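Local coordinates for 4-hydroxy-3-methylbut-2-enyl diphosphate reductase (Aquifex aeolicus, PDB 3DNF), which catalyses the last step of the non-mevalonate isoprenoid pathway, reducing HMBPP to isopentenyl and dimethylallyl diphosphate with an iron-sulfur cluster, at residues Y114-K122 / K140-D149. Sequence-based numbering, arbitrary orientation. Where two conformers were deposited one is given.
Sequences YFVVLVGEK and KGIVVETLED
V116 to V119 pair in parallel with G141 to V144, the two strands of a beta-alpha-beta unit whose crossover is helix 125-136. They lie in one of the enzyme's three four-stranded parallel sheets; within the chain 141-144 is an outermost strand and 115-119 an inner one.

Five backbone hydrogen bonds join them. V116 N donates to K140 O, I142 N to V116 O, L118 N to I142 O and V144 N to L118 O. G120 N to V144 O is the last. A water bridges Y114 O and K140 N at the start.

Apolar side chains lie on both faces. L118 and V143 both pack on helix 125-136. On the other face, V117 CG1 meets V144 CG2 at 3.6 Å. F115 has CG anti to the backbone N (chi1 177°), which carries the ring over to strand 141-144, against G141. G141 CA sits over one ring face, 4.0 Å from the centroid, a CH-pi contact. K140 CG reaches F115 CD1 at 3.7 Å.

Polar groups join the loop after 115-119 to E145 and to D149 in the short 3-10 segment. The E121 side chain lies near H124, a residue predicted to bind the substrate. K122 N donates to E145 OE1 at 3.0 Å, from above the carboxylate plane. D149 OD2 accepts from both E145 N and T146 N, two bonds that help hold the D149 carboxylate in place. The extended K122 chain passes V143 CG1, and its NZ forms a salt bridge with D149 OD1 at 3.3 Å.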
loop_
_atom_site.group_PDB
_atom_site.type_symbol
_atom_site.label_atom_id
_atom_site.label_comp_id
_atom_site.label_asym_id
_atom_site.label_seq_id
_atom_site.Cartn_x
_atom_site.Cartn_y
_atom_site.Cartn_z
ATOM N N TYR B 114 0.230 16.537 -2.842
ATOM C CA TYR B 114 -0.342 15.246 -3.283
ATOM C C TYR B 114 -1.729 15.352 -3.912
ATOM O O TYR B 114 -2.520 16.230 -3.536
ATOM C CB TYR B 114 -0.484 14.245 -2.110
ATOM C CG TYR B 114 0.830 13.783 -1.555
ATOM C CD1 TYR B 114 1.501 12.715 -2.124
ATOM C CD2 TYR B 114 1.449 14.471 -0.482
ATOM C CE1 TYR B 114 2.737 12.304 -1.626
ATOM C CE2 TYR B 114 2.669 14.066 0.024
ATOM C CZ TYR B 114 3.316 12.976 -0.559
ATOM O OH TYR B 114 4.524 12.580 -0.079
ATOM N N PHE B 115 -2.015 14.451 -4.859
ATOM C CA PHE B 115 -3.388 14.206 -5.329
ATOM C C PHE B 115 -4.005 13.229 -4.305
ATOM O O PHE B 115 -3.404 12.231 -4.003
ATOM C CB PHE B 115 -3.342 13.529 -6.696
ATOM C CG PHE B 115 -4.696 13.175 -7.250
ATOM C CD1 PHE B 115 -5.435 14.116 -7.965
ATOM C CD2 PHE B 115 -5.231 11.892 -7.063
ATOM C CE1 PHE B 115 -6.701 13.785 -8.496
ATOM C CE2 PHE B 115 -6.499 11.550 -7.589
ATOM C CZ PHE B 115 -7.222 12.491 -8.321
ATOM N N VAL B 116 -5.175 13.546 -3.779
ATOM C CA VAL B 116 -5.700 12.785 -2.621
ATOM C C VAL B 116 -6.654 11.668 -3.081
ATOM O O VAL B 116 -7.607 11.882 -3.827
ATOM C CB VAL B 116 -6.370 13.729 -1.596
ATOM C CG1 VAL B 116 -7.079 12.940 -0.465
ATOM C CG2 VAL B 116 -5.293 14.632 -0.973
ATOM N N VAL B 117 -6.433 10.479 -2.524
ATOM C CA VAL B 117 -7.388 9.408 -2.602
ATOM C C VAL B 117 -8.027 9.154 -1.227
ATOM O O VAL B 117 -7.327 8.966 -0.245
ATOM C CB VAL B 117 -6.680 8.153 -3.113
ATOM C CG1 VAL B 117 -7.508 6.899 -2.807
ATOM C CG2 VAL B 117 -6.370 8.275 -4.626
ATOM N N LEU B 118 -9.339 9.275 -1.168
ATOM C CA LEU B 118 -10.097 8.986 0.063
ATOM C C LEU B 118 -10.723 7.615 -0.141
ATOM O O LEU B 118 -11.614 7.477 -0.964
ATOM C CB LEU B 118 -11.174 10.058 0.279
ATOM C CG LEU B 118 -12.205 9.923 1.398
ATOM C CD1 LEU B 118 -11.489 9.723 2.722
ATOM C CD2 LEU B 118 -13.085 11.206 1.399
ATOM N N VAL B 119 -10.273 6.609 0.628
ATOM C CA VAL B 119 -10.851 5.268 0.527
ATOM C C VAL B 119 -12.113 5.206 1.410
ATOM O O VAL B 119 -12.065 5.386 2.634
ATOM C CB VAL B 119 -9.825 4.123 0.909
ATOM C CG1 VAL B 119 -10.476 2.743 0.686
ATOM C CG2 VAL B 119 -8.506 4.252 0.099
ATOM N N GLY B 120 -13.259 5.062 0.767
ATOM C CA GLY B 120 -14.524 5.099 1.505
ATOM C C GLY B 120 -15.733 4.995 0.605
ATOM O O GLY B 120 -15.602 4.819 -0.605
ATOM N N GLU B 121 -16.901 5.154 1.213
ATOM C CA GLU B 121 -18.193 5.103 0.529
ATOM C C GLU B 121 -18.589 6.484 -0.028
ATOM O O GLU B 121 -18.799 7.434 0.749
ATOM C CB GLU B 121 -19.253 4.569 1.497
ATOM C CG GLU B 121 -20.632 4.429 0.849
ATOM C CD GLU B 121 -21.744 3.985 1.806
ATOM O OE1 GLU B 121 -21.539 3.922 3.047
ATOM O OE2 GLU B 121 -22.863 3.728 1.292
ATOM N N LYS B 122 -18.665 6.597 -1.358
ATOM C CA LYS B 122 -18.919 7.897 -2.030
ATOM C C LYS B 122 -20.062 8.734 -1.440
ATOM O O LYS B 122 -19.887 9.920 -1.126
ATOM C CB LYS B 122 -19.141 7.719 -3.530
ATOM C CG LYS B 122 -17.895 7.238 -4.269
ATOM C CD LYS B 122 -18.128 7.073 -5.741
ATOM C CE LYS B 122 -16.851 6.579 -6.385
ATOM N NZ LYS B 122 -16.995 6.391 -7.838
ATOM N N LYS B 140 -7.122 18.511 -4.635
ATOM C CA LYS B 140 -7.786 17.734 -5.657
ATOM C C LYS B 140 -7.683 16.257 -5.327
ATOM O O LYS B 140 -6.695 15.779 -4.743
ATOM C CB LYS B 140 -7.220 18.059 -7.052
ATOM C CG LYS B 140 -5.764 17.751 -7.216
ATOM C CD LYS B 140 -5.227 18.314 -8.552
ATOM C CE LYS B 140 -3.786 17.841 -8.730
ATOM N NZ LYS B 140 -3.047 18.521 -9.843
ATOM N N GLY B 141 -8.728 15.528 -5.676
ATOM C CA GLY B 141 -8.754 14.108 -5.298
ATOM C C GLY B 141 -10.035 13.388 -5.673
ATOM O O GLY B 141 -10.993 13.984 -6.206
ATOM N N ILE B 142 -10.058 12.094 -5.370
ATOM C CA ILE B 142 -11.227 11.281 -5.619
ATOM C C ILE B 142 -11.528 10.379 -4.403
ATOM O O ILE B 142 -10.655 10.199 -3.535
ATOM C CB ILE B 142 -11.047 10.386 -6.854
ATOM C CG1 ILE B 142 -9.778 9.516 -6.708
ATOM C CG2 ILE B 142 -10.988 11.231 -8.158
ATOM C CD1 ILE B 142 -9.589 8.440 -7.779
ATOM N N VAL B 143 -12.736 9.812 -4.429
ATOM C CA VAL B 143 -13.128 8.701 -3.528
ATOM C C VAL B 143 -12.915 7.380 -4.243
ATOM O O VAL B 143 -13.295 7.227 -5.410
ATOM C CB VAL B 143 -14.614 8.802 -3.092
ATOM C CG1 VAL B 143 -14.953 7.633 -2.099
ATOM C CG2 VAL B 143 -14.867 10.148 -2.445
ATOM N N VAL B 144 -12.269 6.440 -3.555
ATOM C CA VAL B 144 -12.092 5.104 -4.073
ATOM C C VAL B 144 -12.968 4.159 -3.257
ATOM O O VAL B 144 -12.691 3.895 -2.082
ATOM C CB VAL B 144 -10.566 4.705 -4.046
ATOM C CG1 VAL B 144 -10.412 3.156 -4.276
ATOM C CG2 VAL B 144 -9.814 5.447 -5.166
ATOM N N GLU B 145 -14.024 3.641 -3.897
ATOM C CA GLU B 145 -14.958 2.759 -3.207
ATOM C C GLU B 145 -14.759 1.322 -3.652
ATOM O O GLU B 145 -14.975 0.378 -2.879
ATOM C CB GLU B 145 -16.409 3.212 -3.411
ATOM C CG GLU B 145 -17.370 2.356 -2.609
ATOM C CD GLU B 145 -18.776 2.895 -2.564
ATOM O OE1 GLU B 145 -19.002 4.082 -2.919
ATOM O OE2 GLU B 145 -19.656 2.114 -2.126
ATOM N N THR B 146 -14.347 1.171 -4.900
ATOM C CA THR B 146 -13.953 -0.125 -5.421
ATOM C C THR B 146 -12.639 0.038 -6.179
ATOM O O THR B 146 -12.239 1.151 -6.512
ATOM C CB THR B 146 -15.037 -0.768 -6.336
ATOM O OG1 THR B 146 -15.120 -0.042 -7.569
ATOM C CG2 THR B 146 -16.378 -0.778 -5.650
ATOM N N LEU B 147 -11.970 -1.071 -6.475
ATOM C CA LEU B 147 -10.635 -0.999 -7.034
ATOM C C LEU B 147 -10.613 -0.296 -8.402
ATOM O O LEU B 147 -9.631 0.358 -8.743
ATOM C CB LEU B 147 -9.992 -2.388 -7.068
ATOM C CG LEU B 147 -8.472 -2.535 -6.942
ATOM C CD1 LEU B 147 -7.846 -1.738 -5.793
ATOM C CD2 LEU B 147 -8.152 -4.020 -6.792
ATOM N N GLU B 148 -11.721 -0.374 -9.138
ATOM C CA GLU B 148 -11.831 0.270 -10.453
ATOM C C GLU B 148 -11.770 1.798 -10.357
ATOM O O GLU B 148 -11.415 2.464 -11.342
ATOM C CB GLU B 148 -13.112 -0.165 -11.179
ATOM C CG GLU B 148 -12.913 -1.327 -12.138
ATOM C CD GLU B 148 -13.754 -1.186 -13.412
ATOM O OE1 GLU B 148 -14.935 -0.767 -13.317
ATOM O OE2 GLU B 148 -13.236 -1.505 -14.514
ATOM N N ASP B 149 -12.070 2.336 -9.171
ATOM C CA ASP B 149 -12.005 3.787 -8.919
ATOM C C ASP B 149 -10.585 4.386 -8.952
ATOM O O ASP B 149 -10.432 5.595 -9.097
ATOM C CB ASP B 149 -12.654 4.141 -7.581
ATOM C CG ASP B 149 -14.168 3.967 -7.576
ATOM O OD1 ASP B 149 -14.805 4.116 -8.629
ATOM O OD2 ASP B 149 -14.745 3.737 -6.487
HETATM O O HOH W 1 -4.714 17.875 -3.187
#